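Local coordinates for Ice-binding protein (Leucosporidium, PDB 3UYU) that binds to the surface of ice crystals and inhibits their growth, conferring freeze tolerance with only low thermal hysteresis activity, at residues A20-V25 with T45-T50; P26-L31 with S60-G65; M152-A157 with V179-H184; V195-G200 with V213-A218. The protein carries 2 engineered substitutions. All coordinates share one frame; numbering follows the deposited sequence.

Interaction 1. Residues A20-V25 with T45-T50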
loop_
_atom_site.group_PDB
_atom_site.type_symbol
_atom_site.label_atom_id
_atom_site.label_comp_id
_atom_site.label_asym_id
_atom_site.label_seq_id
_atom_site.Cartn_x
_atom_site.Cartn_y
_atom_site.Cartn_z
ATOM N N ALA A 20 5.480 -0.589 -17.982
ATOM C CA ALA A 20 6.416 -0.403 -19.093
ATOM C C ALA A 20 6.228 0.884 -19.869
ATOM O O ALA A 20 7.147 1.399 -20.457
ATOM C CB ALA A 20 6.309 -1.572 -20.064
ATOM N N GLY A 21 5.003 1.406 -19.865
ATOM C CA GLY A 21 4.712 2.642 -20.593
ATOM C C GLY A 21 3.238 2.893 -20.851
ATOM O O GLY A 21 2.421 1.973 -20.695
ATOM N N ILE A 22 2.953 4.146 -21.200
ATOM C CA ILE A 22 1.580 4.515 -21.644
ATOM C C ILE A 22 1.752 5.394 -22.844
ATOM O O ILE A 22 2.514 6.362 -22.773
ATOM C CB ILE A 22 0.819 5.247 -20.545
ATOM C CG1 ILE A 22 0.672 4.366 -19.267
ATOM C CG2 ILE A 22 -0.677 5.701 -21.026
ATOM C CD1 ILE A 22 0.251 5.244 -18.039
ATOM N N SER A 23 1.044 5.096 -23.960
ATOM C CA SER A 23 1.135 5.982 -25.144
ATOM C C SER A 23 -0.254 6.519 -25.481
ATOM O O SER A 23 -1.239 5.867 -25.107
ATOM C CB SER A 23 1.608 5.189 -26.375
ATOM O OG SER A 23 0.803 4.046 -26.653
ATOM N N SER A 24 -0.327 7.668 -26.149
ATOM C CA SER A 24 -1.612 8.151 -26.610
ATOM C C SER A 24 -1.441 8.659 -28.038
ATOM O O SER A 24 -0.507 9.472 -28.319
ATOM C CB SER A 24 -2.024 9.327 -25.730
ATOM O OG SER A 24 -3.274 9.876 -26.225
ATOM N N VAL A 25 -2.348 8.199 -28.904
ATOM C CA VAL A 25 -2.609 9.004 -30.098
ATOM C C VAL A 25 -3.667 10.131 -29.755
ATOM O O VAL A 25 -4.799 9.808 -29.380
ATOM C CB VAL A 25 -2.853 8.179 -31.380
ATOM C CG1 VAL A 25 -2.444 6.706 -31.408
ATOM C CG2 VAL A 25 -3.608 8.879 -32.458
ATOM N N THR A 45 4.213 8.616 -23.638
ATOM C CA THR A 45 4.406 9.236 -24.962
ATOM C C THR A 45 3.057 9.735 -25.474
ATOM O O THR A 45 2.017 9.076 -25.261
ATOM C CB THR A 45 5.041 8.257 -26.029
ATOM O OG1 THR A 45 4.253 7.083 -26.217
ATOM C CG2 THR A 45 6.479 7.827 -25.604
ATOM N N GLY A 46 3.113 10.869 -26.181
ATOM C CA GLY A 46 1.972 11.456 -26.872
ATOM C C GLY A 46 1.139 12.353 -26.011
ATOM O O GLY A 46 0.065 12.813 -26.450
ATOM N N PHE A 47 1.633 12.689 -24.807
ATOM C CA PHE A 47 0.896 13.514 -23.854
ATOM C C PHE A 47 1.286 14.965 -23.787
ATOM O O PHE A 47 0.605 15.787 -23.172
ATOM C CB PHE A 47 0.920 12.891 -22.383
ATOM C CG PHE A 47 0.068 11.658 -22.220
ATOM C CD1 PHE A 47 -1.232 11.768 -21.794
ATOM C CD2 PHE A 47 0.578 10.392 -22.486
ATOM C CE1 PHE A 47 -1.997 10.612 -21.606
ATOM C CE2 PHE A 47 -0.135 9.230 -22.323
ATOM C CZ PHE A 47 -1.498 9.352 -21.884
ATOM N N GLY A 48 2.433 15.344 -24.373
ATOM C CA GLY A 48 2.871 16.720 -24.142
ATOM C C GLY A 48 3.053 17.138 -22.697
ATOM O O GLY A 48 2.514 18.171 -22.276
ATOM N N LEU A 49 3.779 16.292 -21.922
ATOM C CA LEU A 49 4.012 16.521 -20.498
ATOM C C LEU A 49 4.734 17.813 -20.202
ATOM O O LEU A 49 5.684 18.160 -20.914
ATOM C CB LEU A 49 4.868 15.380 -19.920
ATOM C CG LEU A 49 4.275 13.990 -20.086
ATOM C CD1 LEU A 49 5.228 12.949 -19.499
ATOM C CD2 LEU A 49 2.919 13.982 -19.353
ATOM N N THR A 50 4.254 18.542 -19.204
ATOM C CA THR A 50 4.924 19.691 -18.603
ATOM C C THR A 50 5.185 19.320 -17.122
ATOM O O THR A 50 4.271 18.962 -16.369
ATOM C CB THR A 50 4.019 21.004 -18.679
ATOM O OG1 THR A 50 3.792 21.374 -20.046
ATOM C CG2 THR A 50 4.684 22.180 -17.960
#
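Thr45 O is held by two neighbouring groups of the strand 21-25: Ser24 N donates to it over 2.9 Å, and the CA-H of Ser23 adds a weaker contact. One residue earlier, Ile22 O accepts from Thr45 N at 3.0 Å, so a single parallel bridge pairs Ser23 with Thr45. Their side chains share one face: Thr45 OG1, set between its own backbone N and carbonyl carbon (chi1 58°), lies 3.3 Å from Ser23 CB. After Thr45 the chain turns off at Gly46, whose CA lies 3.5 Å from Ser24 O; a CB there would collide with that oxygen. Phe47 brings its ring back against Ile22 and Ser24. Ser24 CB sits over one ring face in a CH-pi contact, 4.1 Å from the centroid of Phe47, while Ile22 CG2 meets the ring edge, 3.8 Å from Phe47 CE2. The hydroxyl of Ser24 is hydrogen-bonded to Ser28 OG. Thr45 is an inferred ice-binding position. Strand 44-45 is one of the two outermost strands of this sheet within the chain; strand 21-25 separates it from strand 212-216, and Ile22 and Phe47 reach inward onto strand 34-36.

Interaction 2. Residues P26-L31 with S60-G65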
loop_
_atom_site.group_PDB
_atom_site.type_symbol
_atom_site.label_atom_id
_atom_site.label_comp_id
_atom_site.label_asym_id
_atom_site.label_seq_id
_atom_site.Cartn_x
_atom_site.Cartn_y
_atom_site.Cartn_z
ATOM N N PRO A 26 -3.296 11.410 -29.813
ATOM C CA PRO A 26 -4.187 12.474 -29.245
ATOM C C PRO A 26 -5.396 12.753 -30.150
ATOM O O PRO A 26 -5.295 12.515 -31.373
ATOM C CB PRO A 26 -3.296 13.738 -29.118
ATOM C CG PRO A 26 -2.000 13.343 -29.903
ATOM C CD PRO A 26 -1.987 11.921 -30.305
ATOM N N ASP A 27 -6.510 13.218 -29.574
ATOM C CA ASP A 27 -6.652 13.535 -28.128
ATOM C C ASP A 27 -7.370 12.424 -27.368
ATOM O O ASP A 27 -8.512 12.089 -27.638
ATOM C CB ASP A 27 -7.481 14.785 -27.950
ATOM C CG ASP A 27 -6.747 16.053 -28.362
ATOM O OD1 ASP A 27 -7.455 16.983 -28.850
ATOM O OD2 ASP A 27 -5.494 16.137 -28.193
ATOM N N SER A 28 -6.667 11.850 -26.390
ATOM C CA SER A 28 -7.317 11.058 -25.366
ATOM C C SER A 28 -7.845 11.999 -24.269
ATOM O O SER A 28 -7.520 13.189 -24.145
ATOM C CB SER A 28 -6.327 10.073 -24.781
ATOM O OG SER A 28 -5.979 9.117 -25.772
ATOM N N ALA A 29 -8.694 11.420 -23.415
ATOM C CA ALA A 29 -9.321 12.155 -22.323
ATOM C C ALA A 29 -9.481 11.288 -21.061
ATOM O O ALA A 29 -10.409 10.451 -20.945
ATOM C CB ALA A 29 -10.726 12.677 -22.765
ATOM N N ILE A 30 -8.561 11.492 -20.120
ATOM C CA ILE A 30 -8.446 10.604 -18.987
ATOM C C ILE A 30 -8.857 11.441 -17.786
ATOM O O ILE A 30 -8.313 12.534 -17.536
ATOM C CB ILE A 30 -6.960 10.110 -18.776
ATOM C CG1 ILE A 30 -6.357 9.517 -20.041
ATOM C CG2 ILE A 30 -6.909 9.170 -17.553
ATOM C CD1 ILE A 30 -7.191 8.416 -20.645
ATOM N N LEU A 31 -9.840 10.942 -17.013
ATOM C CA LEU A 31 -10.197 11.555 -15.746
ATOM C C LEU A 31 -9.676 10.713 -14.596
ATOM O O LEU A 31 -10.174 9.595 -14.343
ATOM C CB LEU A 31 -11.751 11.660 -15.656
ATOM C CG LEU A 31 -12.300 12.208 -14.318
ATOM C CD1 LEU A 31 -11.796 13.504 -13.841
ATOM C CD2 LEU A 31 -13.846 12.224 -14.383
ATOM N N SER A 60 -0.783 17.195 -18.391
ATOM C CA SER A 60 -1.110 17.110 -19.840
ATOM C C SER A 60 -2.549 17.602 -20.065
ATOM O O SER A 60 -3.416 17.317 -19.262
ATOM C CB SER A 60 -1.112 15.691 -20.293
ATOM O OG SER A 60 -1.638 15.559 -21.620
ATOM N N PRO A 61 -2.821 18.299 -21.185
ATOM C CA PRO A 61 -4.193 18.703 -21.457
ATOM C C PRO A 61 -5.114 17.487 -21.557
ATOM O O PRO A 61 -6.331 17.662 -21.330
ATOM C CB PRO A 61 -4.091 19.441 -22.816
ATOM C CG PRO A 61 -2.657 19.971 -22.824
ATOM C CD PRO A 61 -1.869 18.816 -22.196
ATOM N N GLN A 62 -4.578 16.290 -21.851
ATOM C CA GLN A 62 -5.368 15.087 -22.000
ATOM C C GLN A 62 -5.683 14.396 -20.684
ATOM O O GLN A 62 -6.402 13.447 -20.743
ATOM C CB GLN A 62 -4.670 14.093 -22.897
ATOM C CG GLN A 62 -4.471 14.641 -24.374
ATOM C CD GLN A 62 -3.549 13.735 -25.152
ATOM O OE1 GLN A 62 -2.306 14.135 -25.400
ATOM N NE2 GLN A 62 -3.972 12.577 -25.508
ATOM N N VAL A 63 -5.118 14.854 -19.561
ATOM C CA VAL A 63 -5.324 14.130 -18.269
ATOM C C VAL A 63 -5.862 15.168 -17.319
ATOM O O VAL A 63 -5.296 16.249 -17.089
ATOM C CB VAL A 63 -3.995 13.574 -17.744
ATOM C CG1 VAL A 63 -4.158 12.935 -16.314
ATOM C CG2 VAL A 63 -3.474 12.498 -18.647
ATOM N N THR A 64 -7.027 14.861 -16.717
ATOM C CA THR A 64 -7.544 15.675 -15.639
ATOM C C THR A 64 -7.097 15.007 -14.317
ATOM O O THR A 64 -7.692 14.025 -13.889
ATOM C CB THR A 64 -9.086 15.842 -15.742
ATOM O OG1 THR A 64 -9.369 16.534 -16.970
ATOM C CG2 THR A 64 -9.543 16.739 -14.608
ATOM N N GLY A 65 -5.960 15.507 -13.809
ATOM C CA GLY A 65 -5.265 14.847 -12.675
ATOM C C GLY A 65 -3.790 15.004 -12.903
ATOM O O GLY A 65 -3.352 15.978 -13.546
HETATM O O HOH W 1 -9.383 14.653 -19.050
#
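Ile30 and Val63 turn their side chains to the buried side of a parallel bridge, Leu31 and Thr64 theirs to the exposed side, the usual in-out alternation of a strand, here in the parallel pairing of two coils of a right-handed beta-helix. The inner pair meets loosely, Ile30 CB 4.2 Å from Val63 CG2, with the end of the isoleucine leading off toward Val220 and Leu215. On the outer side Leu31 and Thr64 slant across each other, and CG anti to the backbone N (chi1 176°) brings Leu31 CD1 to 4.0 Å from Thr64 CG2. Gln62 approaches differently: its chain runs extended along the loop 26-28, with its CB 3.2 Å from Ser28 O and its amide ending beside Ser28 N and Pro26 CB. An alanine in place of Gln62 would probably open a gap beside Pro26 and Ser28, where the extended chain now packs. Gln62 is itself placed by a type I turn from Ser60 to Val63, in which Ser60 OG accepts from Gln62 N at 3.0 Å, an ST turn. Gln62 O in turn accepts from Ile30 N at 3.0 Å. Ile30 O takes two hydrogen bonds. Thr64 N reaches it over 2.8 Å in a nearly straight bond (174° at the hydrogen), and a water donates to it at 2.8 Å from Ile30 O; the same water lies 2.8 Å from Thr64 OG1, to which it is hydrogen-bonded.

Interaction 3. Residues M152-A157 with V179-H184. Engineered in segment 152-157: Met152 (natural residue Leu).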
loop_
_atom_site.group_PDB
_atom_site.type_symbol
_atom_site.label_atom_id
_atom_site.label_comp_id
_atom_site.label_asym_id
_atom_site.label_seq_id
_atom_site.Cartn_x
_atom_site.Cartn_y
_atom_site.Cartn_z
HETATM N N MSE A 152 -12.870 -6.888 -27.533
HETATM C CA MSE A 152 -14.258 -6.340 -27.694
HETATM C C MSE A 152 -14.346 -5.816 -29.102
HETATM O O MSE A 152 -13.486 -5.015 -29.524
HETATM C CB MSE A 152 -14.539 -5.150 -26.757
HETATM C CG MSE A 152 -14.882 -5.480 -25.362
HETATM SE SE MSE A 152 -15.196 -3.735 -24.478
HETATM C CE MSE A 152 -17.039 -3.342 -25.070
ATOM N N ALA A 153 -15.394 -6.261 -29.806
ATOM C CA ALA A 153 -15.554 -5.814 -31.205
ATOM C C ALA A 153 -15.858 -4.297 -31.279
ATOM O O ALA A 153 -16.292 -3.663 -30.298
ATOM C CB ALA A 153 -16.652 -6.585 -31.915
ATOM N N ASP A 154 -15.509 -3.692 -32.422
ATOM C CA ASP A 154 -15.763 -2.278 -32.639
ATOM C C ASP A 154 -17.199 -1.965 -32.291
ATOM O O ASP A 154 -18.080 -2.649 -32.728
ATOM C CB ASP A 154 -15.546 -1.859 -34.123
ATOM C CG ASP A 154 -14.111 -1.948 -34.553
ATOM O OD1 ASP A 154 -13.243 -2.215 -33.695
ATOM O OD2 ASP A 154 -13.825 -1.734 -35.760
ATOM N N GLY A 155 -17.394 -0.890 -31.570
ATOM C CA GLY A 155 -18.703 -0.388 -31.239
ATOM C C GLY A 155 -19.553 -1.095 -30.187
ATOM O O GLY A 155 -20.686 -0.647 -29.948
ATOM N N VAL A 156 -19.051 -2.154 -29.585
ATOM C CA VAL A 156 -19.900 -2.895 -28.621
ATOM C C VAL A 156 -19.887 -2.039 -27.339
ATOM O O VAL A 156 -18.921 -1.309 -27.087
ATOM C CB VAL A 156 -19.376 -4.334 -28.277
ATOM C CG1 VAL A 156 -19.405 -5.343 -29.495
ATOM C CG2 VAL A 156 -18.008 -4.284 -27.617
ATOM N N ALA A 157 -20.923 -2.200 -26.520
ATOM C CA ALA A 157 -20.986 -1.465 -25.265
ATOM C C ALA A 157 -21.350 -2.329 -24.091
ATOM O O ALA A 157 -22.226 -3.214 -24.173
ATOM C CB ALA A 157 -21.970 -0.297 -25.408
ATOM N N VAL A 179 -9.657 -3.277 -26.799
ATOM C CA VAL A 179 -11.023 -2.712 -26.737
ATOM C C VAL A 179 -11.220 -2.078 -28.118
ATOM O O VAL A 179 -10.491 -1.170 -28.503
ATOM C CB VAL A 179 -11.143 -1.653 -25.603
ATOM C CG1 VAL A 179 -12.533 -1.044 -25.535
ATOM C CG2 VAL A 179 -10.789 -2.265 -24.255
ATOM N N GLY A 180 -12.200 -2.576 -28.866
ATOM C CA GLY A 180 -12.326 -2.073 -30.235
ATOM C C GLY A 180 -12.645 -0.621 -30.448
ATOM O O GLY A 180 -13.119 0.088 -29.560
ATOM N N LYS A 181 -12.461 -0.131 -31.688
ATOM C CA LYS A 181 -12.823 1.252 -31.986
ATOM C C LYS A 181 -14.278 1.649 -31.578
ATOM O O LYS A 181 -15.268 0.944 -31.914
ATOM C CB LYS A 181 -12.662 1.511 -33.507
ATOM C CG LYS A 181 -11.251 1.199 -33.991
ATOM C CD LYS A 181 -11.229 0.998 -35.539
ATOM C CE LYS A 181 -11.281 2.280 -36.289
ATOM N NZ LYS A 181 -9.938 2.610 -36.947
ATOM N N GLY A 182 -14.402 2.703 -30.811
ATOM C CA GLY A 182 -15.696 3.225 -30.298
ATOM C C GLY A 182 -16.460 2.302 -29.364
ATOM O O GLY A 182 -17.641 2.552 -29.087
ATOM N N ALA A 183 -15.816 1.256 -28.875
ATOM C CA ALA A 183 -16.442 0.361 -27.893
ATOM C C ALA A 183 -16.415 1.027 -26.516
ATOM O O ALA A 183 -15.687 1.975 -26.274
ATOM C CB ALA A 183 -15.729 -0.989 -27.816
ATOM N N HIS A 184 -17.337 0.576 -25.663
ATOM C CA HIS A 184 -17.429 1.124 -24.283
ATOM C C HIS A 184 -17.343 -0.001 -23.255
ATOM O O HIS A 184 -18.183 -0.914 -23.223
ATOM C CB HIS A 184 -18.746 1.882 -24.060
ATOM C CG HIS A 184 -18.876 2.346 -22.654
ATOM N ND1 HIS A 184 -18.134 3.400 -22.156
ATOM C CD2 HIS A 184 -19.561 1.822 -21.629
ATOM C CE1 HIS A 184 -18.376 3.513 -20.863
ATOM N NE2 HIS A 184 -19.229 2.557 -20.512
#
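Lys181 CB lies over one face of the Asp154 carboxylate, and on that same side Lys181 N approaches Asp154 OD1 from above the plane, not in it, in a weak hydrogen bond of 3.0 Å. The lysine side chain then runs on the same way as the aspartate, with Lys181 CD above the plane but displaced outward, 3.8 Å from Asp154 OD2. The charged ends stay apart, Lys181 NZ being 5.9 Å from Asp154 OD2, so any attraction between them is probably modest. The His184 side chain touches segment 152-157 through CB, 4.1 Å from Ala157 CB; its ring is held from outside, NE2 by Glu186 and ND1 by Ser202. Backbone bonds tie the turns together. Gly155 N donates to Lys181 O and His184 N to Val156 O, both at 2.8 Å, and Gly180 N makes a weak bond to Met152 O. Gly180 lies so close to segment 152-157 that a CB would run into Met152 O. Inside, the engineered selenomethionine Met152 lies side by side with Val179, SE 3.9 Å from Val179 CG1, and Ala183 CB packs 4.0 Å from Val156 CG2. Each segment forms a type II turn, Ala153 to Val156 and Gly180 to Ala183, with Gly155 and Gly182 at matching positions of positive phi. Here two such turns stack in register at a corner of the right-handed beta-helix.

Interaction 4. Residues V195-G200 with V213-A218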
loop_
_atom_site.group_PDB
_atom_site.type_symbol
_atom_site.label_atom_id
_atom_site.label_comp_id
_atom_site.label_asym_id
_atom_site.label_seq_id
_atom_site.Cartn_x
_atom_site.Cartn_y
_atom_site.Cartn_z
ATOM N N VAL A 195 -2.476 -3.612 -23.078
ATOM C CA VAL A 195 -3.891 -3.133 -23.263
ATOM C C VAL A 195 -3.888 -2.031 -24.294
ATOM O O VAL A 195 -3.131 -1.042 -24.174
ATOM C CB VAL A 195 -4.458 -2.556 -21.942
ATOM C CG1 VAL A 195 -5.943 -2.082 -22.135
ATOM C CG2 VAL A 195 -4.427 -3.592 -20.831
ATOM N N THR A 196 -4.770 -2.171 -25.311
ATOM C CA THR A 196 -4.972 -1.114 -26.316
ATOM C C THR A 196 -6.419 -0.679 -26.291
ATOM O O THR A 196 -7.285 -1.548 -26.426
ATOM C CB THR A 196 -4.711 -1.688 -27.710
ATOM O OG1 THR A 196 -3.354 -2.183 -27.728
ATOM C CG2 THR A 196 -4.842 -0.604 -28.819
ATOM N N LEU A 197 -6.613 0.618 -26.127
ATOM C CA LEU A 197 -7.956 1.168 -26.246
ATOM C C LEU A 197 -7.984 1.806 -27.633
ATOM O O LEU A 197 -7.363 2.850 -27.824
ATOM C CB LEU A 197 -8.314 2.180 -25.142
ATOM C CG LEU A 197 -8.371 1.640 -23.684
ATOM C CD1 LEU A 197 -9.156 2.733 -22.898
ATOM C CD2 LEU A 197 -8.748 0.228 -23.371
ATOM N N GLN A 198 -8.655 1.143 -28.564
ATOM C CA GLN A 198 -8.629 1.616 -29.959
ATOM C C GLN A 198 -9.464 2.891 -30.166
ATOM O O GLN A 198 -10.322 3.280 -29.364
ATOM C CB GLN A 198 -8.986 0.496 -30.962
ATOM C CG GLN A 198 -8.022 -0.784 -30.925
ATOM C CD GLN A 198 -8.353 -1.866 -31.927
ATOM O OE1 GLN A 198 -9.503 -2.163 -32.209
ATOM N NE2 GLN A 198 -7.329 -2.506 -32.451
ATOM N N THR A 199 -9.214 3.500 -31.322
ATOM C CA THR A 199 -9.735 4.823 -31.634
ATOM C C THR A 199 -11.172 5.091 -31.222
ATOM O O THR A 199 -12.133 4.384 -31.625
ATOM C CB THR A 199 -9.326 5.348 -33.054
ATOM O OG1 THR A 199 -10.238 6.277 -33.625
ATOM C CG2 THR A 199 -8.559 4.374 -33.853
ATOM N N GLY A 200 -11.243 6.081 -30.328
ATOM C CA GLY A 200 -12.529 6.653 -29.799
ATOM C C GLY A 200 -13.309 5.707 -28.873
ATOM O O GLY A 200 -14.513 5.928 -28.614
ATOM N N VAL A 213 0.251 0.242 -21.860
ATOM C CA VAL A 213 -1.136 0.676 -22.235
ATOM C C VAL A 213 -1.061 1.628 -23.414
ATOM O O VAL A 213 -0.316 2.615 -23.381
ATOM C CB VAL A 213 -1.857 1.350 -21.031
ATOM C CG1 VAL A 213 -3.250 1.943 -21.473
ATOM C CG2 VAL A 213 -1.983 0.358 -19.896
ATOM N N ALA A 214 -1.775 1.291 -24.502
ATOM C CA ALA A 214 -1.847 2.192 -25.620
ATOM C C ALA A 214 -3.264 2.766 -25.770
ATOM O O ALA A 214 -4.251 1.986 -25.836
ATOM C CB ALA A 214 -1.431 1.459 -26.897
ATOM N N LEU A 215 -3.344 4.093 -25.804
ATOM C CA LEU A 215 -4.635 4.806 -25.949
ATOM C C LEU A 215 -4.679 5.360 -27.383
ATOM O O LEU A 215 -3.709 5.972 -27.831
ATOM C CB LEU A 215 -4.703 5.966 -25.016
ATOM C CG LEU A 215 -4.551 5.484 -23.557
ATOM C CD1 LEU A 215 -4.547 6.727 -22.799
ATOM C CD2 LEU A 215 -5.647 4.440 -23.078
ATOM N N GLN A 216 -5.803 5.181 -28.055
ATOM C CA GLN A 216 -6.022 5.786 -29.403
ATOM C C GLN A 216 -7.268 6.700 -29.299
ATOM O O GLN A 216 -8.421 6.208 -29.337
ATOM C CB GLN A 216 -6.211 4.660 -30.406
ATOM C CG GLN A 216 -5.010 3.815 -30.675
ATOM C CD GLN A 216 -5.274 2.585 -31.543
ATOM O OE1 GLN A 216 -6.372 2.384 -32.132
ATOM N NE2 GLN A 216 -4.260 1.712 -31.628
ATOM N N LYS A 217 -7.039 7.991 -29.092
ATOM C CA LYS A 217 -8.150 8.976 -28.968
ATOM C C LYS A 217 -9.199 8.417 -27.985
ATOM O O LYS A 217 -10.425 8.349 -28.248
ATOM C CB LYS A 217 -8.806 9.252 -30.350
ATOM C CG LYS A 217 -7.831 9.833 -31.284
ATOM C CD LYS A 217 -8.521 10.370 -32.549
ATOM C CE LYS A 217 -7.525 10.822 -33.585
ATOM N NZ LYS A 217 -7.226 12.209 -33.262
ATOM N N ALA A 218 -8.722 8.003 -26.805
ATOM C CA ALA A 218 -9.569 7.137 -25.942
ATOM C C ALA A 218 -9.916 7.862 -24.653
ATOM O O ALA A 218 -9.170 8.753 -24.188
ATOM C CB ALA A 218 -8.858 5.857 -25.600
#
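Gln216 lies against the loop Gln198-Thr199 through both its side chain and its backbone. Its OE1 accepts a weak bond from Thr199 N at 3.2 Å and touches Gln198 CB at 3.4 Å; the two glutamine side chains run together, their amide planes 22° apart. Gln216 NE2 rests 3.7 Å from Thr196 CG2. The backbone fixes this: Gln216 N donates to Leu197 O at 2.8 Å, and Gln216 O receives Gly200 N at 3.0 Å. An alanine in place of Gln216 would probably deprive Thr199 N of its weak bond and leave Gln198 and Thr196 without the amide packed against them. Further back, the strands 195-197 and 213-216 run parallel, 8° apart, joined by Ala214 N to Val195 O and by Leu197 N to Ala214 O, both 2.7 Å. On the inner face Leu197 and Leu215 lie side by side, CD1 of the former 3.9 Å from CD2 of the latter, and Ala218 CB packs against Leu197 CB. Thr196 and Ala214 share the outer face, where Ser23 also meets Ala214. Regular parallel pairing with the small side chains of Thr196 and Ala214 outward is consistent with the flat face of an ice-binding beta-helix, and Ala214 is an inferred ice-binding position on it.

Interactions 1, 3 and 4 are spread along one flank of the beta-helix. Interaction 4 adjoins interaction 1, centres about 12 Å apart, through Val25 N to Leu215 O and Ser23 O to Leu215 N, both 2.8 Å. On its other side, interaction 3 follows, centres about 11 Å away, through Gly182 N to Thr199 O at 2.9 Å. Interaction 2 continues the chain of interaction 1 around the coil, joined by Phe47 O to Ser60 OG at 2.7 Å, and meets interaction 4 through Pro26 O and Lys217 NZ, also 2.7 Å apart. Of the inferred ice-binding positions, interaction 1 holds Thr45 and interaction 4 holds Ala214, their side chains about 8 Å apart; interaction 3 comes within about 7 Å of Ser127, measured from the side chain of Ala153.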